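Local atomic coordinates of exoglucanase A (Cellulomonas fimi, PDB entry 7CBD), a protein that hydrolyses beta-1,4-glucosidic bonds in cellulose with inversion of anomeric configuration through the catalytic domain described here, releasing cellobiose from non-reducing chain ends. Residues A[8-13]-A[86-91]; A[20-25]-A[44-49]; A[153-158]-A[206-211]; A[273-278]-A[354-359]. All coordinates share one frame; numbering follows the deposited sequence.

Contact 1: residues A[8-13]-A[86-91]; sequences NPYAGA and PLVFNL
Tyr10 lies across Val88 at about a right angle, with Val88 CG2 4.0 Å above the plane of its ring and displaced toward the rim. Val88 CG1 meets the same ring at Tyr10 CE1, 3.7 Å away. A branched valine suits this place because its two methyls can support different parts of one ring. The CB of Tyr10 points away from strand 87-93, but with CG anti to the carbonyl carbon (chi1 -63°) the far end of the side chain comes back to the strand. There the phenol donates from Tyr10 OH to Asn90 OD1 at 2.7 Å, in the plane of the amide carbonyl; ring and amide planes are only 23° apart. The amide nitrogen of Asn90 is held separately by Gln15 OE1, which fixes which way round the amide is turned. Val88 CG2 also presses on the backbone, 3.2 Å from Pro9 O, and Ala13 CB packs 4.0 Å from Pro86 CB, where a small methyl fits close to the chain. The loop keeps its shape through two overlapping beta turns, type I and then type II, and an Asx turn in which Asn8 OD1 accepts from Tyr10 N. Gly12, with positive phi, suits the second turn. The loop leads into strand 14-15, which runs parallel to strand 87-93; strand 141-146 flanks the latter on its other side, offering Ala143 to Tyr10 and Val88, while helix 69-83 covers Leu87 and Phe89.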
loop_
_atom_site.group_PDB
_atom_site.type_symbol
_atom_site.label_atom_id
_atom_site.label_comp_id
_atom_site.label_asym_id
_atom_site.label_seq_id
_atom_site.Cartn_x
_atom_site.Cartn_y
_atom_site.Cartn_z
ATOM N N ASN A 8 18.165 5.482 -6.102
ATOM C CA ASN A 8 16.968 4.700 -6.392
ATOM C C ASN A 8 17.362 3.231 -6.386
ATOM O O ASN A 8 17.951 2.741 -7.364
ATOM C CB ASN A 8 16.364 5.087 -7.739
ATOM C CG ASN A 8 15.141 4.253 -8.076
ATOM O OD1 ASN A 8 14.685 3.452 -7.259
ATOM N ND2 ASN A 8 14.614 4.422 -9.277
ATOM N N PRO A 9 17.047 2.494 -5.313
ATOM C CA PRO A 9 17.456 1.085 -5.250
ATOM C C PRO A 9 16.791 0.218 -6.306
ATOM O O PRO A 9 17.309 -0.866 -6.611
ATOM C CB PRO A 9 17.058 0.666 -3.828
ATOM C CG PRO A 9 15.877 1.551 -3.518
ATOM C CD PRO A 9 16.217 2.878 -4.159
ATOM N N TYR A 10 15.683 0.677 -6.899
ATOM C CA TYR A 10 14.974 -0.094 -7.915
ATOM C C TYR A 10 15.591 0.016 -9.303
ATOM O O TYR A 10 15.314 -0.840 -10.145
ATOM C CB TYR A 10 13.509 0.340 -7.986
ATOM C CG TYR A 10 12.721 0.090 -6.716
ATOM C CD1 TYR A 10 12.027 -1.097 -6.529
ATOM C CD2 TYR A 10 12.656 1.052 -5.714
ATOM C CE1 TYR A 10 11.296 -1.328 -5.369
ATOM C CE2 TYR A 10 11.930 0.836 -4.551
ATOM C CZ TYR A 10 11.249 -0.352 -4.389
ATOM O OH TYR A 10 10.536 -0.549 -3.231
ATOM N N ALA A 11 16.404 1.039 -9.569
ATOM C CA ALA A 11 16.898 1.253 -10.926
ATOM C C ALA A 11 17.808 0.102 -11.344
ATOM O O ALA A 11 18.795 -0.194 -10.665
ATOM C CB ALA A 11 17.630 2.590 -11.019
ATOM N N GLY A 12 17.478 -0.544 -12.463
ATOM C CA GLY A 12 18.261 -1.665 -12.940
ATOM C C GLY A 12 18.182 -2.906 -12.082
ATOM O O GLY A 12 18.984 -3.825 -12.270
ATOM N N ALA A 13 17.229 -2.974 -11.157
ATOM C CA ALA A 13 17.151 -4.058 -10.192
ATOM C C ALA A 13 15.929 -4.930 -10.458
ATOM O O ALA A 13 14.970 -4.523 -11.117
ATOM C CB ALA A 13 17.074 -3.492 -8.770
ATOM N N PRO A 86 21.227 -6.018 -9.091
ATOM C CA PRO A 86 20.733 -5.752 -7.735
ATOM C C PRO A 86 19.303 -6.244 -7.560
ATOM O O PRO A 86 18.527 -6.351 -8.514
ATOM C CB PRO A 86 20.825 -4.227 -7.618
ATOM C CG PRO A 86 21.908 -3.849 -8.609
ATOM C CD PRO A 86 21.706 -4.788 -9.748
ATOM N N LEU A 87 18.965 -6.575 -6.323
ATOM C CA LEU A 87 17.618 -7.012 -5.989
ATOM C C LEU A 87 17.101 -6.173 -4.830
ATOM O O LEU A 87 17.830 -5.929 -3.865
ATOM C CB LEU A 87 17.621 -8.492 -5.593
ATOM C CG LEU A 87 16.286 -9.048 -5.087
ATOM C CD1 LEU A 87 16.079 -10.469 -5.584
ATOM C CD2 LEU A 87 16.180 -9.000 -3.562
ATOM N N VAL A 88 15.843 -5.743 -4.928
ATOM C CA VAL A 88 15.147 -5.041 -3.853
ATOM C C VAL A 88 14.166 -5.999 -3.188
ATOM O O VAL A 88 13.282 -6.562 -3.852
ATOM C CB VAL A 88 14.407 -3.798 -4.369
ATOM C CG1 VAL A 88 13.634 -3.134 -3.224
ATOM C CG2 VAL A 88 15.358 -2.816 -5.023
ATOM N N PHE A 89 14.316 -6.160 -1.875
ATOM C CA PHE A 89 13.379 -6.886 -1.036
ATOM C C PHE A 89 12.465 -5.860 -0.376
ATOM O O PHE A 89 12.935 -5.015 0.388
ATOM C CB PHE A 89 14.173 -7.679 0.007
ATOM C CG PHE A 89 13.331 -8.273 1.097
ATOM C CD1 PHE A 89 12.313 -9.157 0.796
ATOM C CD2 PHE A 89 13.554 -7.948 2.428
ATOM C CE1 PHE A 89 11.531 -9.706 1.798
ATOM C CE2 PHE A 89 12.786 -8.497 3.429
ATOM C CZ PHE A 89 11.770 -9.379 3.112
ATOM N N ASN A 90 11.172 -5.907 -0.702
ATOM C CA ASN A 90 10.200 -4.992 -0.108
ATOM C C ASN A 90 9.729 -5.529 1.236
ATOM O O ASN A 90 9.207 -6.644 1.315
ATOM C CB ASN A 90 9.002 -4.814 -1.034
ATOM C CG ASN A 90 9.353 -4.056 -2.289
ATOM O OD1 ASN A 90 9.534 -2.842 -2.254
ATOM N ND2 ASN A 90 9.452 -4.768 -3.406
ATOM N N LEU A 91 9.882 -4.716 2.282
ATOM C CA LEU A 91 9.589 -5.097 3.655
ATOM C C LEU A 91 8.702 -4.014 4.251
ATOM O O LEU A 91 9.003 -2.826 4.105
ATOM C CB LEU A 91 10.911 -5.103 4.416
ATOM C CG LEU A 91 11.245 -6.059 5.570
ATOM C CD1 LEU A 91 12.123 -5.375 6.624
ATOM C CD2 LEU A 91 10.074 -6.741 6.191
#

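Contact 2: residues A[20-25]-A[44-49]; sequences TWAASV and TVAGQP
Trp21 reaches from helix 19-30 to Val45, bringing the six-membered part of its indole against the turn from Val45 to Gln48. Its CG is anti to the backbone N (chi1 174°), and the ring leads with CH2, which lies 3.2 Å from Val45 O, near the ring plane. The same CH2 is 3.7 Å from Val45 CG1, the two side chains crossing at about a right angle. Beside it, Trp21 CZ3 comes obliquely to Gln48 O at 3.3 Å. The C-H groups of the six-membered ring, probably slightly positive, thus approach carbonyls of the turn, a place that suits a broad aromatic ring. Val25, one helical turn on, sets CG2 over a face of the indole, while its CG1, anti to the backbone N (chi1 173°), touches Ala46 CB at 3.6 Å. Ala22 and Ala46 let the backbones come together, their CA atoms 4.6 Å apart, with Ala22 CB 3.4 Å from Ala46 O. The indole nitrogen is bound by Pro367 O, and an alanine in place of Trp21 would probably leave that carbonyl without its donor and open a gap beside Val45 CG1. The contact packs two N-terminal helices of the catalytic domain, 19-30 and 36-45, against each other: Phe420 of helix 417-425 covers Val25 and Val45, and loop residues Pro366 and Trp363 lie against Trp21 and Gln48 respectively.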
loop_
_atom_site.group_PDB
_atom_site.type_symbol
_atom_site.label_atom_id
_atom_site.label_comp_id
_atom_site.label_asym_id
_atom_site.label_seq_id
_atom_site.Cartn_x
_atom_site.Cartn_y
_atom_site.Cartn_z
ATOM N N THR A 20 5.879 -17.889 -0.558
ATOM C CA THR A 20 4.706 -18.256 0.227
ATOM C C THR A 20 3.445 -17.657 -0.381
ATOM O O THR A 20 2.427 -18.345 -0.550
ATOM C CB THR A 20 4.895 -17.796 1.671
ATOM O OG1 THR A 20 6.152 -18.286 2.158
ATOM C CG2 THR A 20 3.764 -18.310 2.573
ATOM N N TRP A 21 3.500 -16.373 -0.742
ATOM C CA TRP A 21 2.365 -15.754 -1.416
ATOM C C TRP A 21 2.162 -16.358 -2.802
ATOM O O TRP A 21 1.024 -16.620 -3.209
ATOM C CB TRP A 21 2.559 -14.239 -1.485
ATOM C CG TRP A 21 1.508 -13.534 -2.291
ATOM C CD1 TRP A 21 0.265 -13.140 -1.874
ATOM C CD2 TRP A 21 1.620 -13.131 -3.658
ATOM N NE1 TRP A 21 -0.405 -12.524 -2.911
ATOM C CE2 TRP A 21 0.408 -12.508 -4.015
ATOM C CE3 TRP A 21 2.628 -13.251 -4.624
ATOM C CZ2 TRP A 21 0.184 -11.989 -5.291
ATOM C CZ3 TRP A 21 2.402 -12.742 -5.887
ATOM C CH2 TRP A 21 1.189 -12.121 -6.212
ATOM N N ALA A 22 3.254 -16.633 -3.521
ATOM C CA ALA A 22 3.122 -17.270 -4.824
ATOM C C ALA A 22 2.390 -18.602 -4.709
ATOM O O ALA A 22 1.540 -18.926 -5.547
ATOM C CB ALA A 22 4.499 -17.466 -5.458
ATOM N N ALA A 23 2.706 -19.387 -3.674
ATOM C CA ALA A 23 2.023 -20.664 -3.484
ATOM C C ALA A 23 0.539 -20.456 -3.204
ATOM O O ALA A 23 -0.310 -21.207 -3.703
ATOM C CB ALA A 23 2.695 -21.465 -2.367
ATOM N N SER A 24 0.195 -19.428 -2.418
ATOM C CA SER A 24 -1.213 -19.118 -2.184
ATOM C C SER A 24 -1.922 -18.766 -3.485
ATOM O O SER A 24 -3.060 -19.192 -3.718
ATOM C CB SER A 24 -1.330 -17.970 -1.185
ATOM O OG SER A 24 -0.771 -18.344 0.059
ATOM N N VAL A 25 -1.266 -17.991 -4.350
ATOM C CA VAL A 25 -1.876 -17.632 -5.626
ATOM C C VAL A 25 -2.048 -18.868 -6.498
ATOM O O VAL A 25 -3.106 -19.082 -7.101
ATOM C CB VAL A 25 -1.047 -16.548 -6.336
ATOM C CG1 VAL A 25 -1.599 -16.304 -7.733
ATOM C CG2 VAL A 25 -1.032 -15.268 -5.525
ATOM N N THR A 44 -0.036 -16.075 -13.809
ATOM C CA THR A 44 0.813 -14.925 -14.120
ATOM C C THR A 44 1.012 -14.039 -12.898
ATOM O O THR A 44 2.127 -13.576 -12.628
ATOM C CB THR A 44 0.199 -14.117 -15.261
ATOM O OG1 THR A 44 0.069 -14.960 -16.406
ATOM C CG2 THR A 44 1.075 -12.911 -15.608
ATOM N N VAL A 45 -0.058 -13.800 -12.140
ATOM C CA VAL A 45 0.038 -12.964 -10.946
ATOM C C VAL A 45 1.045 -13.541 -9.956
ATOM O O VAL A 45 1.786 -12.795 -9.298
ATOM C CB VAL A 45 -1.361 -12.794 -10.328
ATOM C CG1 VAL A 45 -1.292 -12.134 -8.953
ATOM C CG2 VAL A 45 -2.254 -11.988 -11.258
ATOM N N ALA A 46 1.097 -14.873 -9.844
ATOM C CA ALA A 46 1.971 -15.542 -8.877
ATOM C C ALA A 46 3.453 -15.265 -9.111
ATOM O O ALA A 46 4.262 -15.457 -8.192
ATOM C CB ALA A 46 1.721 -17.052 -8.904
ATOM N N GLY A 47 3.834 -14.826 -10.307
ATOM C CA GLY A 47 5.220 -14.515 -10.574
ATOM C C GLY A 47 5.644 -13.113 -10.211
ATOM O O GLY A 47 6.814 -12.769 -10.394
ATOM N N GLN A 48 4.734 -12.289 -9.691
ATOM C CA GLN A 48 5.031 -10.882 -9.449
ATOM C C GLN A 48 5.539 -10.646 -8.028
ATOM O O GLN A 48 5.196 -11.389 -7.107
ATOM C CB GLN A 48 3.777 -10.048 -9.686
ATOM C CG GLN A 48 3.363 -10.078 -11.147
ATOM C CD GLN A 48 4.467 -9.546 -12.036
ATOM O OE1 GLN A 48 4.916 -8.421 -11.848
ATOM N NE2 GLN A 48 4.941 -10.365 -12.980
ATOM N N PRO A 49 6.362 -9.608 -7.846
ATOM C CA PRO A 49 6.949 -9.319 -6.527
ATOM C C PRO A 49 5.984 -8.547 -5.631
ATOM O O PRO A 49 5.375 -7.561 -6.056
ATOM C CB PRO A 49 8.170 -8.457 -6.874
ATOM C CG PRO A 49 7.748 -7.726 -8.102
ATOM C CD PRO A 49 6.883 -8.703 -8.887
#

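Contact 3: residues A[153-158]-A[206-211]; sequences NLTTNI and GPSATL
The CA atoms of Thr155 and Ser208 stand 6.3 Å apart where a short, weakly bonded helix at about 153-156 rests on helix 202-218. Both belong to the helical layer round the distorted alpha/beta barrel of glycoside hydrolase family 6, and the short helix closely follows Asp149, the predicted proton donor. Thr155 carries the contact. Its CG2 is anti to the carbonyl carbon, and this methyl lies 4.0 Å from Pro207 CB and 3.9 Å from Pro207 O. Its OG1 falls between the backbone N and the carbonyl carbon (chi1 50°), and bonds to Pro152 O. Threonine suits the place because one branch is apolar enough to meet the proline ring and the other ties back to its own chain. Ser208 OG lies 3.2 Å from Thr155 OG1. The serine hydroxyl bonds to Asn204 O, one turn earlier in its helix. A small serine allows the two segments to draw close here. Pro207 has no N-H to give to the preceding turn, and the helix is kinked there. Leu211, modelled in two conformers, reaches toward Thr155 CG2 and Leu154 CB with CD1 in one of them, so this packing is doubtful in detail. The side-chain amides of Asn153 and Asn157 bridge the turn between them. Asn153 ND2 also bonds to Asp149 OD1, so Asn153 is probably a second-shell residue that positions the predicted proton donor. Asn157 ND2 donates to Asn153 OD1 at 2.9 Å, with an N-H...O angle of 166°.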
loop_
_atom_site.group_PDB
_atom_site.type_symbol
_atom_site.label_atom_id
_atom_site.label_comp_id
_atom_site.label_asym_id
_atom_site.label_seq_id
_atom_site.Cartn_x
_atom_site.Cartn_y
_atom_site.Cartn_z
ATOM N N ASN A 153 -2.504 10.631 10.263
ATOM C CA ASN A 153 -3.602 10.703 11.220
ATOM C C ASN A 153 -3.436 11.886 12.158
ATOM O O ASN A 153 -4.425 12.387 12.701
ATOM C CB ASN A 153 -3.660 9.426 12.054
ATOM C CG ASN A 153 -4.214 8.262 11.288
ATOM O OD1 ASN A 153 -5.408 8.214 10.998
ATOM N ND2 ASN A 153 -3.351 7.314 10.948
ATOM N N LEU A 154 -2.202 12.349 12.362
ATOM C CA LEU A 154 -1.949 13.395 13.341
ATOM C C LEU A 154 -2.354 14.775 12.848
ATOM O O LEU A 154 -2.453 15.701 13.662
ATOM C CB LEU A 154 -0.478 13.367 13.784
ATOM C CG LEU A 154 0.045 11.998 14.248
ATOM C CD1 LEU A 154 1.445 12.142 14.829
ATOM C CD2 LEU A 154 -0.896 11.302 15.232
ATOM N N THR A 155 -2.599 14.931 11.544
ATOM C CA THR A 155 -3.021 16.202 10.974
ATOM C C THR A 155 -4.424 16.169 10.385
ATOM O O THR A 155 -4.924 17.218 9.966
ATOM C CB THR A 155 -2.053 16.619 9.864
ATOM O OG1 THR A 155 -1.873 15.507 8.979
ATOM C CG2 THR A 155 -0.709 17.026 10.448
ATOM N N THR A 156 -5.060 15.008 10.318
ATOM C CA THR A 156 -6.412 14.886 9.803
ATOM C C THR A 156 -7.391 14.282 10.795
ATOM O O THR A 156 -8.582 14.589 10.731
ATOM C CB THR A 156 -6.424 14.005 8.548
ATOM O OG1 THR A 156 -5.897 12.710 8.870
ATOM C CG2 THR A 156 -5.608 14.642 7.424
ATOM N N ASN A 157 -6.925 13.421 11.695
ATOM C CA ASN A 157 -7.793 12.625 12.551
ATOM C C ASN A 157 -7.500 12.846 14.026
ATOM O O ASN A 157 -7.852 12.004 14.852
ATOM C CB ASN A 157 -7.666 11.149 12.186
ATOM C CG ASN A 157 -8.151 10.873 10.791
ATOM O OD1 ASN A 157 -9.097 11.517 10.319
ATOM N ND2 ASN A 157 -7.503 9.934 10.106
ATOM N N ILE A 158 -6.879 13.978 14.368
ATOM C CA ILE A 158 -6.468 14.240 15.742
ATOM C C ILE A 158 -7.652 14.539 16.648
ATOM O O ILE A 158 -7.478 14.622 17.867
ATOM C CB ILE A 158 -5.336 15.297 15.776
ATOM C CG1 ILE A 158 -4.465 15.166 17.032
ATOM C CG2 ILE A 158 -5.908 16.705 15.677
ATOM C CD1 ILE A 158 -3.680 13.881 17.092
ATOM N N GLY A 206 -0.549 20.003 2.952
ATOM C CA GLY A 206 0.416 20.946 3.463
ATOM C C GLY A 206 0.900 20.609 4.860
ATOM O O GLY A 206 2.104 20.460 5.104
ATOM N N PRO A 207 -0.027 20.515 5.817
ATOM C CA PRO A 207 0.386 20.147 7.180
ATOM C C PRO A 207 1.065 18.793 7.251
ATOM O O PRO A 207 1.966 18.599 8.079
ATOM C CB PRO A 207 -0.932 20.173 7.965
ATOM C CG PRO A 207 -1.770 21.172 7.221
ATOM C CD PRO A 207 -1.433 20.960 5.771
ATOM N N SER A 208 0.679 17.851 6.389
ATOM C CA SER A 208 1.339 16.551 6.389
ATOM C C SER A 208 2.795 16.676 5.962
ATOM O O SER A 208 3.686 16.088 6.586
ATOM C CB SER A 208 0.580 15.568 5.499
ATOM O OG SER A 208 -0.696 15.335 6.051
ATOM N N ALA A 209 3.060 17.438 4.895
ATOM C CA ALA A 209 4.442 17.623 4.460
ATOM C C ALA A 209 5.293 18.251 5.562
ATOM O O ALA A 209 6.440 17.840 5.786
ATOM C CB ALA A 209 4.497 18.469 3.190
ATOM N N THR A 210 4.752 19.260 6.246
ATOM C CA THR A 210 5.465 19.887 7.356
ATOM C C THR A 210 5.764 18.880 8.458
ATOM O O THR A 210 6.874 18.856 9.006
ATOM C CB THR A 210 4.632 21.052 7.891
ATOM O OG1 THR A 210 4.450 22.001 6.838
ATOM C CG2 THR A 210 5.313 21.717 9.090
ATOM N N LEU A 211 4.793 18.028 8.795
ATOM C CA LEU A 211 5.024 17.035 9.839
ATOM C C LEU A 211 6.092 16.027 9.427
ATOM O O LEU A 211 6.913 15.614 10.253
ATOM C CB LEU A 211 3.717 16.334 10.205
ATOM C CG LEU A 211 3.789 15.409 11.420
ATOM C CD1 LEU A 211 2.501 15.525 12.231
ATOM C CD2 LEU A 211 4.036 13.976 11.011
#

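Contact 4: residues A[273-278]-A[354-359]; sequences YTAHMH and AASHLD
One water joins Ala275 to Ala355, donating to Ala355 O at 2.7 Å and to Ala275 O at 2.8 Å, so that it ties a helix carbonyl to a turn carbonyl. Close by, Ala275 CA sits 3.4 Å from Ala355 O as a CA-H...O contact; a small alanine lets the backbones come this near. Thr274 OG1 lies 3.2 Å from Ser356 CB. Ile271 O is shared by Thr274 OG1 and Ser356 OG, and Thr274 OG1 also bonds to Glu270 O. In this alpha/beta barrel, the Ser356 bond and the water join helix 270-283 to the 3-10 segment 354-356 that leads into strand 358-362. Its next residue, His357, has positive phi and psi and brings its ring over His278 in a face-to-face stack, centroids 3.7 Å apart and planes at 1°. His278 CG, anti to the backbone N (chi1 -168°), carries its ring out from the helix toward His357. His278 NE2 bonds to Ile290 O, which holds the ring in this rotation. An alanine in place of His278 would probably leave the His357 face without its stacking partner and Ile290 O without this donor. On the opposite face of the His357 ring lies Ala354 O, 3.7 Å above the plane.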
loop_
_atom_site.group_PDB
_atom_site.type_symbol
_atom_site.label_atom_id
_atom_site.label_comp_id
_atom_site.label_asym_id
_atom_site.label_seq_id
_atom_site.Cartn_x
_atom_site.Cartn_y
_atom_site.Cartn_z
ATOM N N TYR A 273 -1.239 12.947 -7.178
ATOM C CA TYR A 273 -0.947 13.072 -5.757
ATOM C C TYR A 273 0.555 13.007 -5.488
ATOM O O TYR A 273 1.087 13.808 -4.715
ATOM C CB TYR A 273 -1.706 11.992 -4.978
ATOM C CG TYR A 273 -1.417 12.026 -3.501
ATOM C CD1 TYR A 273 -1.729 13.146 -2.734
ATOM C CD2 TYR A 273 -0.820 10.943 -2.870
ATOM C CE1 TYR A 273 -1.440 13.179 -1.378
ATOM C CE2 TYR A 273 -0.525 10.970 -1.527
ATOM C CZ TYR A 273 -0.835 12.095 -0.785
ATOM O OH TYR A 273 -0.539 12.154 0.553
ATOM N N THR A 274 1.264 12.071 -6.128
ATOM C CA THR A 274 2.709 11.988 -5.912
ATOM C C THR A 274 3.431 13.231 -6.431
ATOM O O THR A 274 4.394 13.696 -5.810
ATOM C CB THR A 274 3.298 10.701 -6.507
ATOM O OG1 THR A 274 2.878 10.545 -7.868
ATOM C CG2 THR A 274 2.876 9.473 -5.700
ATOM N N ALA A 275 2.976 13.800 -7.553
ATOM C CA ALA A 275 3.567 15.051 -8.029
ATOM C C ALA A 275 3.322 16.177 -7.032
ATOM O O ALA A 275 4.225 16.972 -6.733
ATOM C CB ALA A 275 3.002 15.422 -9.403
ATOM N N HIS A 276 2.105 16.245 -6.501
ATOM C CA HIS A 276 1.728 17.257 -5.522
ATOM C C HIS A 276 2.580 17.145 -4.264
ATOM O O HIS A 276 3.165 18.133 -3.797
ATOM C CB HIS A 276 0.243 17.033 -5.211
ATOM C CG HIS A 276 -0.376 18.017 -4.265
ATOM N ND1 HIS A 276 -1.644 17.832 -3.758
ATOM C CD2 HIS A 276 0.070 19.186 -3.745
ATOM C CE1 HIS A 276 -1.954 18.843 -2.968
ATOM N NE2 HIS A 276 -0.930 19.677 -2.940
ATOM N N MET A 277 2.678 15.935 -3.712
ATOM C CA MET A 277 3.425 15.755 -2.473
ATOM C C MET A 277 4.920 15.933 -2.685
ATOM O O MET A 277 5.608 16.456 -1.804
ATOM C CB MET A 277 3.113 14.398 -1.856
ATOM C CG MET A 277 1.723 14.335 -1.264
ATOM S SD MET A 277 1.417 15.566 0.031
ATOM C CE MET A 277 2.303 14.845 1.418
ATOM N N HIS A 278 5.455 15.505 -3.835
ATOM C CA HIS A 278 6.872 15.753 -4.080
ATOM C C HIS A 278 7.180 17.242 -3.989
ATOM O O HIS A 278 8.161 17.642 -3.357
ATOM C CB HIS A 278 7.311 15.163 -5.422
ATOM C CG HIS A 278 8.798 15.123 -5.601
ATOM N ND1 HIS A 278 9.527 16.195 -6.072
ATOM C CD2 HIS A 278 9.695 14.137 -5.361
ATOM C CE1 HIS A 278 10.807 15.870 -6.116
ATOM N NE2 HIS A 278 10.938 14.627 -5.691
ATOM N N ALA A 354 6.912 12.254 -15.405
ATOM C CA ALA A 354 8.120 12.900 -14.894
ATOM C C ALA A 354 7.876 13.655 -13.590
ATOM O O ALA A 354 8.681 13.568 -12.653
ATOM C CB ALA A 354 8.697 13.836 -15.955
ATOM N N ALA A 355 6.769 14.393 -13.501
ATOM C CA ALA A 355 6.558 15.228 -12.321
ATOM C C ALA A 355 6.274 14.419 -11.062
ATOM O O ALA A 355 6.304 14.985 -9.960
ATOM C CB ALA A 355 5.445 16.244 -12.572
ATOM N N SER A 356 5.997 13.126 -11.192
ATOM C CA SER A 356 5.736 12.291 -10.034
ATOM C C SER A 356 7.007 11.717 -9.423
ATOM O O SER A 356 6.933 11.120 -8.348
ATOM C CB SER A 356 4.796 11.144 -10.421
ATOM O OG SER A 356 3.542 11.632 -10.859
ATOM N N HIS A 357 8.147 11.826 -10.107
ATOM C CA HIS A 357 9.435 11.387 -9.566
ATOM C C HIS A 357 9.377 9.944 -9.060
ATOM O O HIS A 357 9.773 9.646 -7.933
ATOM C CB HIS A 357 9.924 12.335 -8.467
ATOM C CG HIS A 357 10.224 13.713 -8.956
ATOM N ND1 HIS A 357 11.501 14.128 -9.267
ATOM C CD2 HIS A 357 9.413 14.770 -9.202
ATOM C CE1 HIS A 357 11.463 15.383 -9.681
ATOM N NE2 HIS A 357 10.207 15.793 -9.658
ATOM N N LEU A 358 8.891 9.039 -9.908
ATOM C CA LEU A 358 8.609 7.668 -9.497
ATOM C C LEU A 358 9.858 6.797 -9.578
ATOM O O LEU A 358 10.423 6.602 -10.658
ATOM C CB LEU A 358 7.509 7.064 -10.370
ATOM C CG LEU A 358 6.134 7.727 -10.221
ATOM C CD1 LEU A 358 5.234 7.356 -11.392
ATOM C CD2 LEU A 358 5.476 7.341 -8.903
ATOM N N ASP A 359 10.253 6.229 -8.439
ATOM C CA ASP A 359 11.318 5.232 -8.437
ATOM C C ASP A 359 10.847 3.908 -9.024
ATOM O O ASP A 359 11.639 3.193 -9.653
ATOM C CB ASP A 359 11.804 4.976 -7.006
ATOM C CG ASP A 359 12.711 6.071 -6.471
ATOM O OD1 ASP A 359 13.137 6.971 -7.228
ATOM O OD2 ASP A 359 13.001 6.030 -5.259
HETATM O O HOH W 1 6.296 17.379 -8.628
#

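Contacts 1 and 2 are buried, whereas contacts 3 and 4 are only partly so. Contacts 1 and 4 reach the same mixed sheet and touch each other, Asn8 ND2 probably bonding to Asp359 O. Contact 2 is nested in the chain loop that contact 1 closes, and lies on the opposite side of the chain's centre from contact 3, about 36 Å away between centres. Contacts 3 and 4 each use a helix of the outer layer, 202-218 and 270-283, and these helices touch. The chemistry varies accordingly: contact 1 couples a phenol to an amide, contact 2 packs an indole and methyls against turn carbonyls, contact 3 rests on a threonine, and contact 4 adds water and a histidine stack.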